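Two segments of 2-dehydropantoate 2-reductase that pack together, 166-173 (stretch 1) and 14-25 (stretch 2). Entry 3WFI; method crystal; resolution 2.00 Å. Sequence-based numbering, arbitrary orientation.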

# COMPACT_ATOMS: atom_id res chain seq x y z
N LYS B 166 38.49 -22.98 -10.17
CA LYS B 166 37.99 -24.28 -10.59
C LYS B 166 37.01 -24.16 -11.74
O LYS B 166 37.09 -24.91 -12.69
CB LYS B 166 37.40 -25.07 -9.40
CG LYS B 166 38.49 -25.64 -8.50
CD LYS B 166 37.96 -26.48 -7.34
CE LYS B 166 37.78 -25.66 -6.07
NZ LYS B 166 37.64 -26.50 -4.85
N LEU B 167 36.09 -23.19 -11.66
CA LEU B 167 35.15 -22.97 -12.76
C LEU B 167 35.89 -22.48 -14.00
O LEU B 167 35.55 -22.87 -15.11
CB LEU B 167 34.06 -21.97 -12.38
CG LEU B 167 32.80 -22.32 -11.59
CD1 LEU B 167 32.76 -23.75 -11.09
CD2 LEU B 167 32.52 -21.34 -10.46
N SER B 168 36.90 -21.64 -13.80
CA SER B 168 37.71 -21.14 -14.92
C SER B 168 38.51 -22.24 -15.64
O SER B 168 38.78 -22.12 -16.84
CB SER B 168 38.66 -20.03 -14.46
OG SER B 168 37.94 -18.84 -14.19
N GLU B 169 38.85 -23.30 -14.92
CA GLU B 169 39.51 -24.45 -15.54
C GLU B 169 38.62 -25.12 -16.57
O GLU B 169 39.12 -25.82 -17.44
CB GLU B 169 39.93 -25.46 -14.48
CG GLU B 169 41.13 -25.01 -13.67
CD GLU B 169 41.39 -25.89 -12.48
OE1 GLU B 169 40.91 -27.04 -12.45
OE2 GLU B 169 42.09 -25.42 -11.56
N SER B 170 37.30 -24.92 -16.45
CA SER B 170 36.35 -25.48 -17.38
C SER B 170 35.90 -24.48 -18.45
O SER B 170 34.96 -24.74 -19.19
CB SER B 170 35.15 -26.07 -16.63
OG SER B 170 35.57 -27.12 -15.77
N GLY B 171 36.60 -23.34 -18.53
CA GLY B 171 36.38 -22.35 -19.57
C GLY B 171 35.28 -21.35 -19.27
O GLY B 171 34.88 -20.59 -20.15
N LEU B 172 34.81 -21.34 -18.02
CA LEU B 172 33.69 -20.50 -17.62
C LEU B 172 34.09 -19.07 -17.30
O LEU B 172 33.22 -18.22 -17.08
CB LEU B 172 32.95 -21.12 -16.43
CG LEU B 172 32.18 -22.40 -16.76
CD1 LEU B 172 31.89 -23.20 -15.49
CD2 LEU B 172 30.90 -22.08 -17.53
N ASN B 173 35.39 -18.78 -17.28
CA ASN B 173 35.87 -17.41 -17.13
C ASN B 173 35.30 -16.76 -15.86
O ASN B 173 34.69 -15.68 -15.90
CB ASN B 173 35.52 -16.59 -18.38
CG ASN B 173 36.17 -15.22 -18.40
OD1 ASN B 173 37.17 -14.99 -17.73
ND2 ASN B 173 35.60 -14.31 -19.19
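Stretch 2 (14-25) RFGLMLHQSGNE

No clear direct hydrogen bond joins the two segments; a water bridges them. This water donates to Met18 O (2.7 Å) and to Ser170 O (2.9 Å) and accepts from Ser22 OG (2.6 Å), so it ties Met18, in the last turn of the stretch 2 helix, and Ser22, just past it, to the Ser168-Gly171 turn. Residues 14-21 are helical, and the chain leaves helical geometry at Gly23, whose positive phi (103°) belongs to a Schellman motif closed by Gly23 N to His20 O (2.9 Å) and Asn24 N to Leu19 O (3.2 Å). Stretch 1 enters as helix and passes through a type I turn from Ser168 to Gly171. The nearest CA atoms are those of Ser170 and Leu19, 5.2 Å apart. From Ser170 to Leu172 the contacts move back from Ser22 to Phe15, so here the chains run in broadly opposite directions.

Ser170 and Leu172 both direct their CA-to-CB bonds toward the helix and account for most of the area that stretch 1 contributes. Ser170 packs tightly: its CB lies 3.5 Å from Met18 O, its OG 3.5 Å from Leu19 CD2, and its CA only 3.1 Å from Ser22 OG. Leu172 packs against Phe15 and, a turn further on, Met18 and Leu19. Its CD2 sits 3.9 Å from the centroid of the Phe15 ring and 2° off the normal, a CH-pi contact over the face, and also lies 3.7 Å from Met18 SD; its CD1 is 4.1 Å from Leu19 CG. Leu167 extends this apolar patch, with CD1 4.1 Å from Leu19 CD2. Gly171 O approaches Met18 CE at 3.4 Å, while the Met18 sulfur receives a weak hydrogen bond from Arg14 NH1 (3.7 Å from NH1 to SD) within its own helix. Together the two segments bury 420 Å².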

# COMPACT_ATOMS: atom_id res chain seq x y z
N ARG B 14 24.72 -25.60 -20.08
CA ARG B 14 26.01 -25.07 -20.49
C ARG B 14 27.05 -25.39 -19.42
O ARG B 14 28.10 -25.97 -19.73
CB ARG B 14 25.98 -23.55 -20.68
CG ARG B 14 27.37 -22.97 -20.93
CD ARG B 14 27.39 -21.45 -21.05
NE ARG B 14 27.02 -20.95 -22.38
CZ ARG B 14 27.79 -20.97 -23.48
NH1 ARG B 14 28.99 -21.54 -23.48
NH2 ARG B 14 27.32 -20.45 -24.62
N PHE B 15 26.75 -25.01 -18.18
CA PHE B 15 27.68 -25.21 -17.06
C PHE B 15 28.01 -26.70 -16.89
O PHE B 15 29.17 -27.06 -16.78
CB PHE B 15 27.12 -24.64 -15.76
CG PHE B 15 27.41 -23.17 -15.55
CD1 PHE B 15 26.92 -22.22 -16.45
CD2 PHE B 15 28.13 -22.73 -14.45
CE1 PHE B 15 27.17 -20.89 -16.27
CE2 PHE B 15 28.39 -21.38 -14.27
CZ PHE B 15 27.90 -20.46 -15.18
N GLY B 16 26.98 -27.54 -16.92
CA GLY B 16 27.15 -28.98 -16.81
C GLY B 16 28.05 -29.56 -17.89
O GLY B 16 28.96 -30.35 -17.60
N LEU B 17 27.79 -29.17 -19.13
CA LEU B 17 28.60 -29.62 -20.25
C LEU B 17 30.06 -29.17 -20.13
O LEU B 17 30.99 -29.98 -20.27
CB LEU B 17 28.03 -29.11 -21.56
CG LEU B 17 28.74 -29.65 -22.79
CD1 LEU B 17 28.60 -31.17 -22.88
CD2 LEU B 17 28.18 -28.98 -24.04
N MET B 18 30.26 -27.88 -19.87
CA MET B 18 31.60 -27.34 -19.81
C MET B 18 32.39 -27.96 -18.65
O MET B 18 33.54 -28.36 -18.81
CB MET B 18 31.58 -25.82 -19.74
CG MET B 18 31.08 -25.20 -21.03
SD MET B 18 30.86 -23.43 -20.94
CE MET B 18 32.54 -22.83 -21.02
N LEU B 19 31.74 -28.09 -17.50
CA LEU B 19 32.37 -28.72 -16.33
C LEU B 19 32.72 -30.19 -16.56
O LEU B 19 33.76 -30.67 -16.10
CB LEU B 19 31.45 -28.60 -15.11
CG LEU B 19 31.41 -27.19 -14.51
CD1 LEU B 19 30.20 -27.02 -13.61
CD2 LEU B 19 32.70 -26.89 -13.76
N HIS B 20 31.83 -30.90 -17.24
CA HIS B 20 32.05 -32.29 -17.59
C HIS B 20 33.25 -32.45 -18.51
O HIS B 20 34.13 -33.28 -18.25
CB HIS B 20 30.80 -32.84 -18.28
CG HIS B 20 31.03 -34.16 -18.93
ND1 HIS B 20 31.22 -34.29 -20.29
CD2 HIS B 20 31.11 -35.41 -18.42
CE1 HIS B 20 31.40 -35.57 -20.59
NE2 HIS B 20 31.34 -36.26 -19.47
N GLN B 21 33.29 -31.65 -19.57
CA GLN B 21 34.37 -31.71 -20.56
C GLN B 21 35.77 -31.62 -19.93
O GLN B 21 36.71 -32.23 -20.45
CB GLN B 21 34.26 -30.59 -21.60
CG GLN B 21 33.16 -30.69 -22.64
CD GLN B 21 33.22 -29.52 -23.60
OE1 GLN B 21 32.56 -28.51 -23.39
NE2 GLN B 21 34.05 -29.63 -24.63
N SER B 22 35.90 -30.87 -18.85
CA SER B 22 37.19 -30.65 -18.19
C SER B 22 37.53 -31.69 -17.12
O SER B 22 38.54 -31.56 -16.42
CB SER B 22 37.23 -29.25 -17.58
OG SER B 22 37.02 -28.26 -18.59
N GLY B 23 36.69 -32.71 -16.98
CA GLY B 23 36.99 -33.85 -16.12
C GLY B 23 36.28 -33.87 -14.79
O GLY B 23 36.60 -34.69 -13.92
N ASN B 24 35.30 -32.99 -14.60
CA ASN B 24 34.50 -33.01 -13.38
C ASN B 24 33.43 -34.07 -13.49
O ASN B 24 33.04 -34.45 -14.58
CB ASN B 24 33.87 -31.65 -13.11
CG ASN B 24 34.90 -30.59 -12.80
OD1 ASN B 24 35.16 -29.68 -13.60
ND2 ASN B 24 35.50 -30.71 -11.63
N GLU B 25 32.97 -34.54 -12.33
CA GLU B 25 31.86 -35.47 -12.25
C GLU B 25 30.61 -34.64 -12.02
O GLU B 25 30.49 -33.98 -10.99
CB GLU B 25 32.11 -36.47 -11.12
CG GLU B 25 30.99 -37.46 -10.84
CD GLU B 25 31.47 -38.64 -10.00
OE1 GLU B 25 30.84 -39.72 -10.08
OE2 GLU B 25 32.47 -38.49 -9.26
O HOH W 1 35.44 -27.33 -20.42